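Local coordinates for protein D-alanyl-lipoteichoic acid synthetase (PDB 3BMA) that is a DltD-family protein of the SGNH hydrolase clan that probably takes part in the D-alanylation of lipoteichoic acid during cell wall biogenesis, at residues T21-F26 and F121-N126; R29-R34 and Q196-G201; S49-R54 and P108-K113; N85-M90 and T131-H136. The protein carries 1 engineered substitution. One frame throughout, in Å; residues are numbered along the deposited sequence.

Followed from the N terminus, four interleaved loops appear. The loop of contact 1 opens at 21-26, and before it closes at 121-126 the loop of contact 2 opens at 29-34, to close last of all at 196-201; the two therefore cross. Contact 3, joining 49-54 to 108-113, nests inside both, bringing together two loops that follow neighbouring strands of the parallel sheet. Contact 4 (85-90 with 131-136) crosses contacts 1 and 3 but lies within contact 2. Contacts 1, 2 and 4 touch one another, with Lys-32 NZ probably hydrogen-bonded to both Phe-26 O and Gly-89 O. Contact 3 meets contact 1 through Leu-53 and Thr-21.

Contact 1 of 4, residues T21-F26 and F121-N126; sequences TTIDSF and FQQYFN
Ile-23 leans across onto Gln-123 and Tyr-124, and its CG1, CG2 and CD1 divide between these two residues. From CB, the methyl CG2 runs anti to the backbone N and reaches the backbone of the other segment, 3.3 Å from Gln-123 O; the same methyl lies 3.9 Å from Tyr-124 CD1. The other branch sets out beside the backbone N (chi1 -63°). Its first carbon, CG1, comes up to the rim of the phenol ring, in the ring plane and 3.9 Å from Tyr-124 CE1. At the tip, CD1 is 3.8 Å from Gln-123 OE1, where the extended glutamine passes at an oblique angle.

The segments belong to helix 23-27, which comes before the first strand of the parallel sheet, and helix 118-124, which follows the third. Phe-26 touches Leu-76 of strand 72-76, so helix 23-27 packs on the sheet, consistent with the SGNH-hydrolase clan. That helix begins at its N-cap, Thr-22, whose OG1 accepts a weak bond from Ser-25 N.

One turn after Ile-23, Phe-26 extends its side chain with CG anti to the backbone N (chi1 -175°), which carries CD2 to 3.7 Å from Tyr-124 CB. The two rings meet obliquely, 5.9 Å apart between centroids and with planes at 79°. On one face of the phenol ring lies Gln-123 CB, while Gly-79 O holds the hydroxyl by a hydrogen bond. Phe-26 and Tyr-124 also touch Gln-86 and Asn-85 of helix 83-90, respectively.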
# COMPACT_ATOMS: atom_id res chain seq x y z
N THR C 21 5.95 0.11 -39.33
CA THR C 21 5.13 -1.11 -39.28
C THR C 21 5.85 -2.30 -38.65
O THR C 21 5.93 -3.38 -39.24
CB THR C 21 4.50 -1.48 -40.66
OG1 THR C 21 5.53 -1.58 -41.66
CG2 THR C 21 3.47 -0.44 -41.09
N THR C 22 6.42 -2.08 -37.47
CA THR C 22 7.03 -3.14 -36.69
C THR C 22 6.09 -3.49 -35.55
O THR C 22 5.03 -2.87 -35.41
CB THR C 22 8.42 -2.74 -36.12
OG1 THR C 22 8.33 -1.47 -35.46
CG2 THR C 22 9.47 -2.66 -37.23
N ILE C 23 6.47 -4.49 -34.76
CA ILE C 23 5.71 -4.88 -33.58
C ILE C 23 5.79 -3.75 -32.55
O ILE C 23 4.79 -3.40 -31.93
CB ILE C 23 6.22 -6.22 -32.99
CG1 ILE C 23 6.02 -7.35 -34.01
CG2 ILE C 23 5.49 -6.57 -31.70
CD1 ILE C 23 6.91 -8.55 -33.79
N ASP C 24 6.98 -3.16 -32.44
CA ASP C 24 7.25 -2.04 -31.52
C ASP C 24 6.41 -0.80 -31.79
O ASP C 24 5.83 -0.24 -30.86
CB ASP C 24 8.74 -1.68 -31.53
CG ASP C 24 9.58 -2.62 -30.68
OD1 ASP C 24 10.78 -2.32 -30.49
OD2 ASP C 24 9.06 -3.65 -30.19
N SER C 25 6.31 -0.38 -33.05
CA SER C 25 5.52 0.81 -33.41
C SER C 25 4.04 0.65 -33.07
O SER C 25 3.34 1.63 -32.82
CB SER C 25 5.70 1.16 -34.90
OG SER C 25 5.12 0.18 -35.75
N PHE C 26 3.58 -0.60 -33.03
CA PHE C 26 2.21 -0.92 -32.66
C PHE C 26 1.99 -1.10 -31.16
O PHE C 26 1.11 -0.44 -30.59
CB PHE C 26 1.72 -2.16 -33.43
CG PHE C 26 0.27 -2.48 -33.18
CD1 PHE C 26 -0.73 -1.81 -33.87
CD2 PHE C 26 -0.09 -3.46 -32.26
CE1 PHE C 26 -2.06 -2.10 -33.64
CE2 PHE C 26 -1.43 -3.75 -32.02
CZ PHE C 26 -2.42 -3.07 -32.72
N PHE C 121 -1.94 -12.63 -31.71
CA PHE C 121 -2.33 -11.73 -30.60
C PHE C 121 -1.23 -11.51 -29.55
O PHE C 121 -1.01 -10.38 -29.12
CB PHE C 121 -3.59 -12.26 -29.91
CG PHE C 121 -4.17 -11.33 -28.86
CD1 PHE C 121 -5.15 -10.41 -29.21
CD2 PHE C 121 -3.75 -11.39 -27.53
CE1 PHE C 121 -5.69 -9.54 -28.26
CE2 PHE C 121 -4.29 -10.53 -26.57
CZ PHE C 121 -5.26 -9.61 -26.94
N GLN C 122 -0.57 -12.60 -29.16
CA GLN C 122 0.46 -12.63 -28.12
C GLN C 122 1.61 -11.66 -28.36
O GLN C 122 2.21 -11.14 -27.41
CB GLN C 122 1.06 -14.04 -28.03
CG GLN C 122 0.18 -15.07 -27.36
CD GLN C 122 0.67 -16.49 -27.56
OE1 GLN C 122 0.17 -17.42 -26.93
NE2 GLN C 122 1.67 -16.67 -28.43
N GLN C 123 1.91 -11.43 -29.63
CA GLN C 123 3.01 -10.58 -30.03
C GLN C 123 2.73 -9.09 -29.81
O GLN C 123 3.66 -8.32 -29.58
CB GLN C 123 3.38 -10.84 -31.49
CG GLN C 123 3.79 -12.28 -31.77
CD GLN C 123 4.16 -12.52 -33.22
OE1 GLN C 123 4.99 -11.82 -33.79
NE2 GLN C 123 3.53 -13.53 -33.83
N TYR C 124 1.46 -8.70 -29.87
CA TYR C 124 1.10 -7.28 -29.87
C TYR C 124 0.46 -6.81 -28.56
O TYR C 124 0.19 -5.62 -28.38
CB TYR C 124 0.20 -6.95 -31.08
CG TYR C 124 0.60 -7.64 -32.37
CD1 TYR C 124 1.90 -7.53 -32.89
CD2 TYR C 124 -0.33 -8.40 -33.09
CE1 TYR C 124 2.26 -8.18 -34.06
CE2 TYR C 124 0.02 -9.04 -34.27
CZ TYR C 124 1.32 -8.93 -34.75
OH TYR C 124 1.68 -9.57 -35.92
N PHE C 125 0.23 -7.74 -27.64
CA PHE C 125 -0.30 -7.43 -26.32
C PHE C 125 0.84 -7.45 -25.30
O PHE C 125 1.46 -8.50 -25.09
CB PHE C 125 -1.40 -8.42 -25.94
CG PHE C 125 -2.11 -8.11 -24.65
CD1 PHE C 125 -3.07 -7.11 -24.60
CD2 PHE C 125 -1.83 -8.83 -23.50
CE1 PHE C 125 -3.73 -6.82 -23.41
CE2 PHE C 125 -2.49 -8.56 -22.31
CZ PHE C 125 -3.44 -7.55 -22.26
N ASN C 126 1.13 -6.30 -24.70
CA ASN C 126 2.12 -6.23 -23.62
C ASN C 126 1.46 -5.97 -22.26
O ASN C 126 0.24 -5.83 -22.19
CB ASN C 126 3.22 -5.20 -23.94
CG ASN C 126 2.70 -3.77 -24.05
OD1 ASN C 126 1.56 -3.47 -23.72
ND2 ASN C 126 3.57 -2.88 -24.53

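Contact 2 of 4, residues R29-R34 and Q196-G201; sequences RSQKVR and QFSVRG
Ser-30 and Gln-196 bring the backbones closest, with their CA atoms 5.9 Å apart, and the side chains meet mostly by van der Waals contact between polar groups. Ser-30 presents its hydroxyl first: OG extends anti to the backbone N (chi1 -173°) and lies 3.8 Å from Gln-196 CB. One residue further, the extended side chain of Gln-31 brings OE1 to 3.7 Å from Ser-198 CB, so that the amide oxygen rests against a methylene, with Ser-198 OG a little more distant from Gln-31 OE1 at 4.2 Å.

Polar proximity without bonding is the second kind. Ser-30 OG is 3.5 Å from Gln-196 N, yet the angle is too poor for a hydrogen bond. The approach of Arg-34 to the Gln-196 amide is looser still and doubtful, since the arginine was modelled in two conformers.

Firm hydrogen bonds run instead inside the helix or to its surroundings. Arg-34 N donates to Ser-30 O over 3.0 Å, holding the two residues one turn apart on the same flank of the helix. Gln-31 NE2 is bonded to Ser-17 OG, which helps to hold the amide whose oxygen meets Ser-198. Phe-197, turned away from the helix, meets Phe-154 of the second subunit ring to ring.

With 171 Å² buried in all, the geometry is that of a surface loop resting on a helix: the start of the connection between helices 174-194 and 202-210, at Gln-196 and Ser-198, rests against one flank of helix 29-36.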
# COMPACT_ATOMS: atom_id res chain seq x y z
N ARG C 29 3.92 2.11 -26.18
CA ARG C 29 3.25 3.36 -25.87
C ARG C 29 3.99 4.56 -26.46
O ARG C 29 3.39 5.41 -27.11
CB ARG C 29 3.16 3.50 -24.35
CG ARG C 29 2.43 4.71 -23.86
CD ARG C 29 2.53 4.78 -22.35
NE ARG C 29 1.38 5.45 -21.77
CZ ARG C 29 0.26 4.84 -21.40
NH1 ARG C 29 -0.72 5.56 -20.88
NH2 ARG C 29 0.12 3.53 -21.53
N SER C 30 5.30 4.61 -26.22
CA SER C 30 6.15 5.76 -26.52
C SER C 30 6.04 6.34 -27.93
O SER C 30 5.69 7.51 -28.08
CB SER C 30 7.61 5.47 -26.19
OG SER C 30 8.41 6.63 -26.33
N GLN C 31 6.33 5.53 -28.94
CA GLN C 31 6.40 5.99 -30.34
C GLN C 31 5.07 6.52 -30.87
O GLN C 31 5.03 7.56 -31.53
CB GLN C 31 6.95 4.90 -31.25
CG GLN C 31 8.41 4.53 -30.99
CD GLN C 31 8.89 3.39 -31.87
OE1 GLN C 31 9.12 2.28 -31.39
NE2 GLN C 31 9.05 3.66 -33.16
N LYS C 32 3.98 5.81 -30.58
CA LYS C 32 2.65 6.23 -31.05
C LYS C 32 2.09 7.44 -30.30
O LYS C 32 1.41 8.26 -30.90
CB LYS C 32 1.66 5.06 -31.11
CG LYS C 32 1.24 4.45 -29.78
CD LYS C 32 0.54 3.12 -30.01
CE LYS C 32 0.01 2.54 -28.72
NZ LYS C 32 -0.46 1.14 -28.93
N VAL C 33 2.39 7.57 -29.01
CA VAL C 33 1.91 8.72 -28.24
C VAL C 33 2.71 10.00 -28.57
O VAL C 33 2.14 11.09 -28.57
CB VAL C 33 1.86 8.41 -26.71
CG1 VAL C 33 1.59 9.67 -25.87
CG2 VAL C 33 0.77 7.37 -26.42
N ARG C 34 3.99 9.83 -28.89
CA ARG C 34 4.88 10.95 -29.25
C ARG C 34 4.40 11.64 -30.53
O ARG C 34 4.35 12.87 -30.59
CB ARG C 34 6.30 10.42 -29.44
CG ARG C 34 7.40 11.46 -29.52
CD ARG C 34 8.74 10.76 -29.64
NE ARG C 34 9.84 11.66 -29.98
CZ ARG C 34 10.71 12.16 -29.10
NH1 ARG C 34 11.67 12.98 -29.52
NH2 ARG C 34 10.62 11.85 -27.81
N GLN C 196 11.55 5.23 -25.79
CA GLN C 196 12.06 6.26 -26.71
C GLN C 196 13.43 5.93 -27.31
O GLN C 196 13.95 6.69 -28.14
CB GLN C 196 12.09 7.63 -26.01
CG GLN C 196 13.11 7.76 -24.90
CD GLN C 196 12.91 9.00 -24.04
OE1 GLN C 196 12.03 9.82 -24.32
NE2 GLN C 196 13.72 9.14 -23.00
N PHE C 197 14.00 4.80 -26.91
CA PHE C 197 15.33 4.39 -27.36
C PHE C 197 15.30 3.30 -28.44
O PHE C 197 16.35 2.74 -28.78
CB PHE C 197 16.17 3.94 -26.16
CG PHE C 197 16.23 4.94 -25.03
CD1 PHE C 197 16.64 6.26 -25.26
CD2 PHE C 197 15.91 4.56 -23.73
CE1 PHE C 197 16.71 7.18 -24.21
CE2 PHE C 197 15.98 5.48 -22.68
CZ PHE C 197 16.37 6.79 -22.92
N SER C 198 14.11 3.01 -28.97
CA SER C 198 13.95 2.00 -30.02
C SER C 198 14.37 2.55 -31.38
O SER C 198 13.77 3.51 -31.88
CB SER C 198 12.49 1.51 -30.09
OG SER C 198 12.11 0.87 -28.88
N VAL C 199 15.41 1.96 -31.97
CA VAL C 199 15.96 2.43 -33.25
C VAL C 199 15.92 1.36 -34.35
O VAL C 199 16.74 0.44 -34.38
CB VAL C 199 17.42 3.01 -33.11
CG1 VAL C 199 17.90 3.61 -34.43
CG2 VAL C 199 17.50 4.06 -32.01
N ARG C 200 14.93 1.49 -35.24
CA ARG C 200 14.89 0.80 -36.53
C ARG C 200 14.01 1.61 -37.49
O ARG C 200 12.84 1.28 -37.72
CB ARG C 200 14.42 -0.66 -36.42
CG ARG C 200 14.56 -1.52 -37.71
CD ARG C 200 16.02 -1.76 -38.13
NE ARG C 200 16.57 -0.65 -38.92
CZ ARG C 200 17.86 -0.50 -39.21
NH1 ARG C 200 18.25 0.55 -39.93
NH2 ARG C 200 18.76 -1.38 -38.80
N GLY C 201 14.59 2.68 -38.03
CA GLY C 201 13.84 3.63 -38.83
C GLY C 201 14.41 3.95 -40.20
O GLY C 201 13.67 3.97 -41.18

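Contact 3 of 4, residues S49-R54 and P108-K113; sequences SSEWLR and PQWFSK. With GOL (glycerol), chain U.
Ser-49 and Trp-110 make the main contact, a serine side chain against the rim of an indole. In the conformer described (two were deposited for Ser-49 and for Glu-51), OG lies near the ring plane, 3.3 Å from Trp-110 CZ2, and CB is 3.6 Å from the same carbon. Glu-51 OE2 approaches that edge as well, at the looser distance of 4.0 Å from Trp-110 CZ2, with the carboxylate plane turned 72° from the ring.

The side-chain hydrogen bonds that bear on the contact lie within 49-54 and in this conformer hold the serine against the indole edge, its OG set between the backbone N and the carbonyl carbon (chi1 58°). Glu-51 OE2 accepts from Ser-49 N nearly along its C-O axis, over 3.0 Å. It also accepts a hydrogen bond from Ser-49 OG, 2.6 Å away, on its syn side and 21° out of the carboxylate plane. One oxygen thus receives both the backbone N-H and the hydroxyl of Ser-49.

The segments are loops that follow strands 43-47 and 101-105, neighbours in the five-stranded parallel sheet, and they meet beyond the strands' C-terminal ends, the edge where SGNH hydrolases carry their active site. His-351, touched by Ser-50 and Glu-51, lies here too, consistent with such a pocket.

A third set of contacts runs through glycerol, probably left from the crystallisation liquor. Its O3 shares a hydrogen bond of 2.7 Å with Ser-50 OG, and its O2 donates to Gln-109 OE1 over 2.8 Å, so that the glycerol bridges the two loops. Between these bonds, glycerol C3 sits obliquely to the indole, 3.9 Å from Trp-110 NE1.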
# COMPACT_ATOMS: atom_id res chain seq x y z
N SER C 49 -4.55 -4.46 -40.37
CA SER C 49 -3.69 -5.63 -40.14
C SER C 49 -2.42 -5.51 -40.98
O SER C 49 -1.59 -4.64 -40.71
CB SER C 49 -4.43 -6.94 -40.41
OG SER C 49 -4.93 -7.00 -41.74
N SER C 50 -2.28 -6.35 -42.00
CA SER C 50 -1.11 -6.33 -42.88
C SER C 50 -1.30 -5.38 -44.06
O SER C 50 -0.48 -5.37 -44.98
CB SER C 50 -0.82 -7.74 -43.42
OG SER C 50 -1.27 -8.75 -42.54
N GLU C 51 -2.37 -4.58 -44.00
CA GLU C 51 -2.74 -3.67 -45.08
C GLU C 51 -1.69 -2.62 -45.40
O GLU C 51 -1.47 -2.29 -46.56
CB GLU C 51 -4.08 -2.99 -44.78
CG GLU C 51 -5.31 -3.72 -45.31
CD GLU C 51 -5.74 -4.90 -44.44
OE1 GLU C 51 -6.50 -5.76 -44.96
OE2 GLU C 51 -5.34 -4.98 -43.26
N TRP C 52 -1.03 -2.10 -44.36
CA TRP C 52 -0.04 -1.03 -44.53
C TRP C 52 1.38 -1.54 -44.77
O TRP C 52 2.30 -0.74 -44.94
CB TRP C 52 -0.03 -0.08 -43.33
CG TRP C 52 -1.35 0.08 -42.63
CD1 TRP C 52 -1.65 -0.31 -41.35
CD2 TRP C 52 -2.55 0.68 -43.15
NE1 TRP C 52 -2.95 -0.00 -41.05
CE2 TRP C 52 -3.53 0.60 -42.14
CE3 TRP C 52 -2.88 1.26 -44.38
CZ2 TRP C 52 -4.83 1.09 -42.32
CZ3 TRP C 52 -4.17 1.74 -44.56
CH2 TRP C 52 -5.13 1.66 -43.53
N LEU C 53 1.56 -2.86 -44.76
CA LEU C 53 2.89 -3.47 -44.84
C LEU C 53 3.59 -3.35 -46.19
O LEU C 53 4.79 -3.08 -46.24
CB LEU C 53 2.84 -4.94 -44.40
CG LEU C 53 3.08 -5.20 -42.91
CD1 LEU C 53 2.74 -6.64 -42.58
CD2 LEU C 53 4.52 -4.89 -42.53
N ARG C 54 2.84 -3.57 -47.28
CA ARG C 54 3.40 -3.46 -48.62
C ARG C 54 3.16 -2.09 -49.22
O ARG C 54 2.01 -1.64 -49.35
CB ARG C 54 2.88 -4.58 -49.54
CG ARG C 54 3.50 -5.96 -49.31
CD ARG C 54 4.89 -6.12 -49.95
NE ARG C 54 5.97 -5.83 -49.01
CZ ARG C 54 6.77 -4.77 -49.07
NH1 ARG C 54 7.72 -4.61 -48.15
NH2 ARG C 54 6.63 -3.85 -50.02
N PRO C 108 -13.46 -8.51 -44.06
CA PRO C 108 -14.42 -9.60 -43.86
C PRO C 108 -13.80 -10.98 -43.63
O PRO C 108 -14.45 -11.85 -43.06
CB PRO C 108 -15.24 -9.58 -45.15
CG PRO C 108 -15.10 -8.19 -45.67
CD PRO C 108 -13.69 -7.83 -45.35
N GLN C 109 -12.55 -11.18 -44.05
CA GLN C 109 -11.87 -12.46 -43.82
C GLN C 109 -11.37 -12.64 -42.38
O GLN C 109 -11.00 -13.75 -42.00
CB GLN C 109 -10.77 -12.71 -44.87
CG GLN C 109 -9.53 -11.82 -44.75
CD GLN C 109 -8.35 -12.52 -44.09
OE1 GLN C 109 -7.73 -11.96 -43.18
NE2 GLN C 109 -8.04 -13.73 -44.53
N TRP C 110 -11.36 -11.56 -41.59
CA TRP C 110 -11.11 -11.66 -40.14
C TRP C 110 -12.31 -12.26 -39.43
O TRP C 110 -12.23 -12.61 -38.25
CB TRP C 110 -10.85 -10.29 -39.50
CG TRP C 110 -9.77 -9.44 -40.08
CD1 TRP C 110 -8.74 -9.84 -40.89
CD2 TRP C 110 -9.59 -8.04 -39.85
NE1 TRP C 110 -7.95 -8.75 -41.20
CE2 TRP C 110 -8.44 -7.64 -40.57
CE3 TRP C 110 -10.29 -7.08 -39.11
CZ2 TRP C 110 -7.99 -6.32 -40.59
CZ3 TRP C 110 -9.83 -5.77 -39.12
CH2 TRP C 110 -8.69 -5.40 -39.86
N PHE C 111 -13.42 -12.37 -40.14
CA PHE C 111 -14.66 -12.83 -39.55
C PHE C 111 -14.83 -14.35 -39.74
O PHE C 111 -15.91 -14.83 -40.07
CB PHE C 111 -15.86 -12.01 -40.04
CG PHE C 111 -15.85 -10.58 -39.55
CD1 PHE C 111 -15.06 -9.62 -40.17
CD2 PHE C 111 -16.63 -10.20 -38.47
CE1 PHE C 111 -15.04 -8.30 -39.72
CE2 PHE C 111 -16.63 -8.87 -38.01
CZ PHE C 111 -15.83 -7.92 -38.64
N SER C 112 -13.74 -15.07 -39.48
CA SER C 112 -13.70 -16.53 -39.51
C SER C 112 -14.44 -17.12 -38.31
O SER C 112 -14.66 -16.42 -37.32
CB SER C 112 -12.25 -17.01 -39.54
OG SER C 112 -12.16 -18.41 -39.39
N LYS C 113 -14.79 -18.40 -38.39
CA LYS C 113 -15.56 -19.06 -37.32
C LYS C 113 -14.81 -19.10 -35.98
O LYS C 113 -15.42 -18.97 -34.92
CB LYS C 113 -16.10 -20.44 -37.77
CG LYS C 113 -15.35 -21.70 -37.31
CD LYS C 113 -15.98 -22.32 -36.04
CE LYS C 113 -17.04 -23.35 -36.36
NZ LYS C 113 -16.44 -24.68 -36.61
C1 GOL U . -3.38 -12.84 -41.01
O1 GOL U . -3.67 -14.12 -40.48
C2 GOL U . -4.55 -12.30 -41.83
O2 GOL U . -5.77 -12.85 -41.38
C3 GOL U . -4.61 -10.78 -41.72
O3 GOL U . -3.59 -10.20 -42.49

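Contact 4 of 4, residues N85-M90 and T131-H136; sequences NQYFGM and TSFLKH
Segments 85-90 and 131-136, both helical, have their nearest CA atoms at Phe-88 and Phe-133, 6.7 Å apart. The CB of Phe-133 points at the other segment, whereas that of Phe-88 leaves to the side and its ring then comes across. Phe-88 brings the edge and Phe-133 the face. The rim carbon Phe-88 CE1 lies over one face of the other ring, off its centre, at 3.8 Å from both Phe-133 CG and Phe-133 CD2. Centroids 5.3 Å apart and planes at 87° identify a T-shaped stack. Phe-133 extends with CG anti to its backbone N (chi1 167°), which places the ring face over which Phe-88 CE1 lies. Separately, Phe-133 CB meets Phe-88 CD1 at 4.1 Å. Tyr-87 adds a smaller contact, its CE2 lying 4.2 Å from Phe-133 CD2, while its CD2 rests over a face of the Phe-88 ring.

Within 131-136, His-136 ND1 donates to Ser-132 O over 2.9 Å, and His-136 N reaches the same oxygen from the opposite face of the carbonyl plane, so the imidazole is tied back to its own helix.

Phe-88 makes a second edge-to-face pair with Phe-125, and Ala-146 of helix 141-153 touches Tyr-87, Phe-88 and Phe-133 alike. All three contact residues are buried, and the arrangement is an aromatic cluster of the kind found in helix-helix packing, here among the helices 83-90, 127-136 and 141-153 outside the parallel sheet.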
# COMPACT_ATOMS: atom_id res chain seq x y z
N ASN C 85 -6.96 -6.93 -30.50
CA ASN C 85 -5.66 -6.27 -30.46
C ASN C 85 -5.75 -4.75 -30.52
O ASN C 85 -5.12 -4.06 -29.71
CB ASN C 85 -4.74 -6.77 -31.58
CG ASN C 85 -3.84 -7.91 -31.15
OD1 ASN C 85 -3.24 -7.87 -30.07
ND2 ASN C 85 -3.72 -8.92 -31.99
N GLN C 86 -6.54 -4.24 -31.46
CA GLN C 86 -6.69 -2.80 -31.65
C GLN C 86 -7.28 -2.14 -30.42
O GLN C 86 -6.78 -1.12 -29.97
CB GLN C 86 -7.52 -2.47 -32.90
CG GLN C 86 -6.91 -2.90 -34.26
CD GLN C 86 -5.62 -2.18 -34.63
OE1 GLN C 86 -5.18 -1.24 -33.96
NE2 GLN C 86 -5.00 -2.62 -35.72
N TYR C 87 -8.34 -2.75 -29.87
CA TYR C 87 -8.97 -2.27 -28.64
C TYR C 87 -7.97 -2.08 -27.51
O TYR C 87 -7.97 -1.03 -26.86
CB TYR C 87 -10.09 -3.21 -28.19
CG TYR C 87 -10.79 -2.74 -26.94
CD1 TYR C 87 -11.64 -1.64 -26.98
CD2 TYR C 87 -10.59 -3.38 -25.72
CE1 TYR C 87 -12.29 -1.19 -25.84
CE2 TYR C 87 -11.23 -2.93 -24.57
CZ TYR C 87 -12.08 -1.84 -24.64
OH TYR C 87 -12.73 -1.38 -23.52
N PHE C 88 -7.12 -3.08 -27.29
CA PHE C 88 -6.14 -3.03 -26.21
C PHE C 88 -5.03 -2.01 -26.48
O PHE C 88 -4.57 -1.34 -25.56
CB PHE C 88 -5.57 -4.42 -25.92
CG PHE C 88 -6.55 -5.32 -25.22
CD1 PHE C 88 -7.11 -4.95 -24.01
CD2 PHE C 88 -6.90 -6.55 -25.77
CE1 PHE C 88 -8.03 -5.77 -23.36
CE2 PHE C 88 -7.81 -7.38 -25.12
CZ PHE C 88 -8.37 -6.99 -23.92
N GLY C 89 -4.63 -1.89 -27.74
CA GLY C 89 -3.67 -0.87 -28.16
C GLY C 89 -4.18 0.55 -27.95
O GLY C 89 -3.39 1.44 -27.63
N MET C 90 -5.49 0.75 -28.12
CA MET C 90 -6.15 2.05 -27.93
C MET C 90 -6.07 2.53 -26.48
O MET C 90 -5.93 3.73 -26.25
CB MET C 90 -7.62 2.01 -28.37
CG MET C 90 -7.86 2.00 -29.88
SD MET C 90 -9.62 1.84 -30.33
CE MET C 90 -9.44 1.01 -31.90
N THR C 131 -2.46 -3.23 -17.93
CA THR C 131 -2.68 -2.27 -16.84
C THR C 131 -3.49 -1.05 -17.27
O THR C 131 -4.25 -0.51 -16.46
CB THR C 131 -1.36 -1.84 -16.17
OG1 THR C 131 -0.37 -1.55 -17.16
CG2 THR C 131 -0.85 -2.92 -15.23
N SER C 132 -3.32 -0.63 -18.52
CA SER C 132 -4.12 0.44 -19.13
C SER C 132 -5.59 0.05 -19.26
O SER C 132 -6.48 0.87 -19.05
CB SER C 132 -3.60 0.79 -20.52
OG SER C 132 -2.28 1.29 -20.46
N PHE C 133 -5.82 -1.22 -19.62
CA PHE C 133 -7.16 -1.78 -19.68
C PHE C 133 -7.83 -1.76 -18.30
O PHE C 133 -8.97 -1.31 -18.18
CB PHE C 133 -7.13 -3.20 -20.26
CG PHE C 133 -8.41 -3.97 -20.07
CD1 PHE C 133 -8.45 -5.09 -19.24
CD2 PHE C 133 -9.58 -3.59 -20.73
CE1 PHE C 133 -9.62 -5.80 -19.06
CE2 PHE C 133 -10.76 -4.30 -20.55
CZ PHE C 133 -10.78 -5.41 -19.72
N LEU C 134 -7.12 -2.23 -17.28
CA LEU C 134 -7.66 -2.29 -15.91
C LEU C 134 -7.86 -0.91 -15.28
O LEU C 134 -8.73 -0.74 -14.44
CB LEU C 134 -6.78 -3.16 -15.01
CG LEU C 134 -6.57 -4.65 -15.33
CD1 LEU C 134 -5.38 -5.20 -14.57
CD2 LEU C 134 -7.81 -5.47 -15.04
N LYS C 135 -7.05 0.06 -15.70
CA LYS C 135 -7.18 1.43 -15.22
C LYS C 135 -8.38 2.14 -15.83
O LYS C 135 -9.14 2.82 -15.13
CB LYS C 135 -5.90 2.24 -15.49
CG LYS C 135 -5.85 3.57 -14.76
CD LYS C 135 -4.85 4.52 -15.41
CE LYS C 135 -5.01 5.93 -14.88
NZ LYS C 135 -4.02 6.87 -15.49
N HIS C 136 -8.56 1.98 -17.14
CA HIS C 136 -9.56 2.74 -17.89
C HIS C 136 -10.90 2.04 -18.07
O HIS C 136 -11.81 2.62 -18.67
CB HIS C 136 -9.01 3.17 -19.25
CG HIS C 136 -7.87 4.13 -19.15
ND1 HIS C 136 -6.56 3.75 -19.38
CD2 HIS C 136 -7.83 5.43 -18.80
CE1 HIS C 136 -5.77 4.79 -19.20
NE2 HIS C 136 -6.51 5.83 -18.85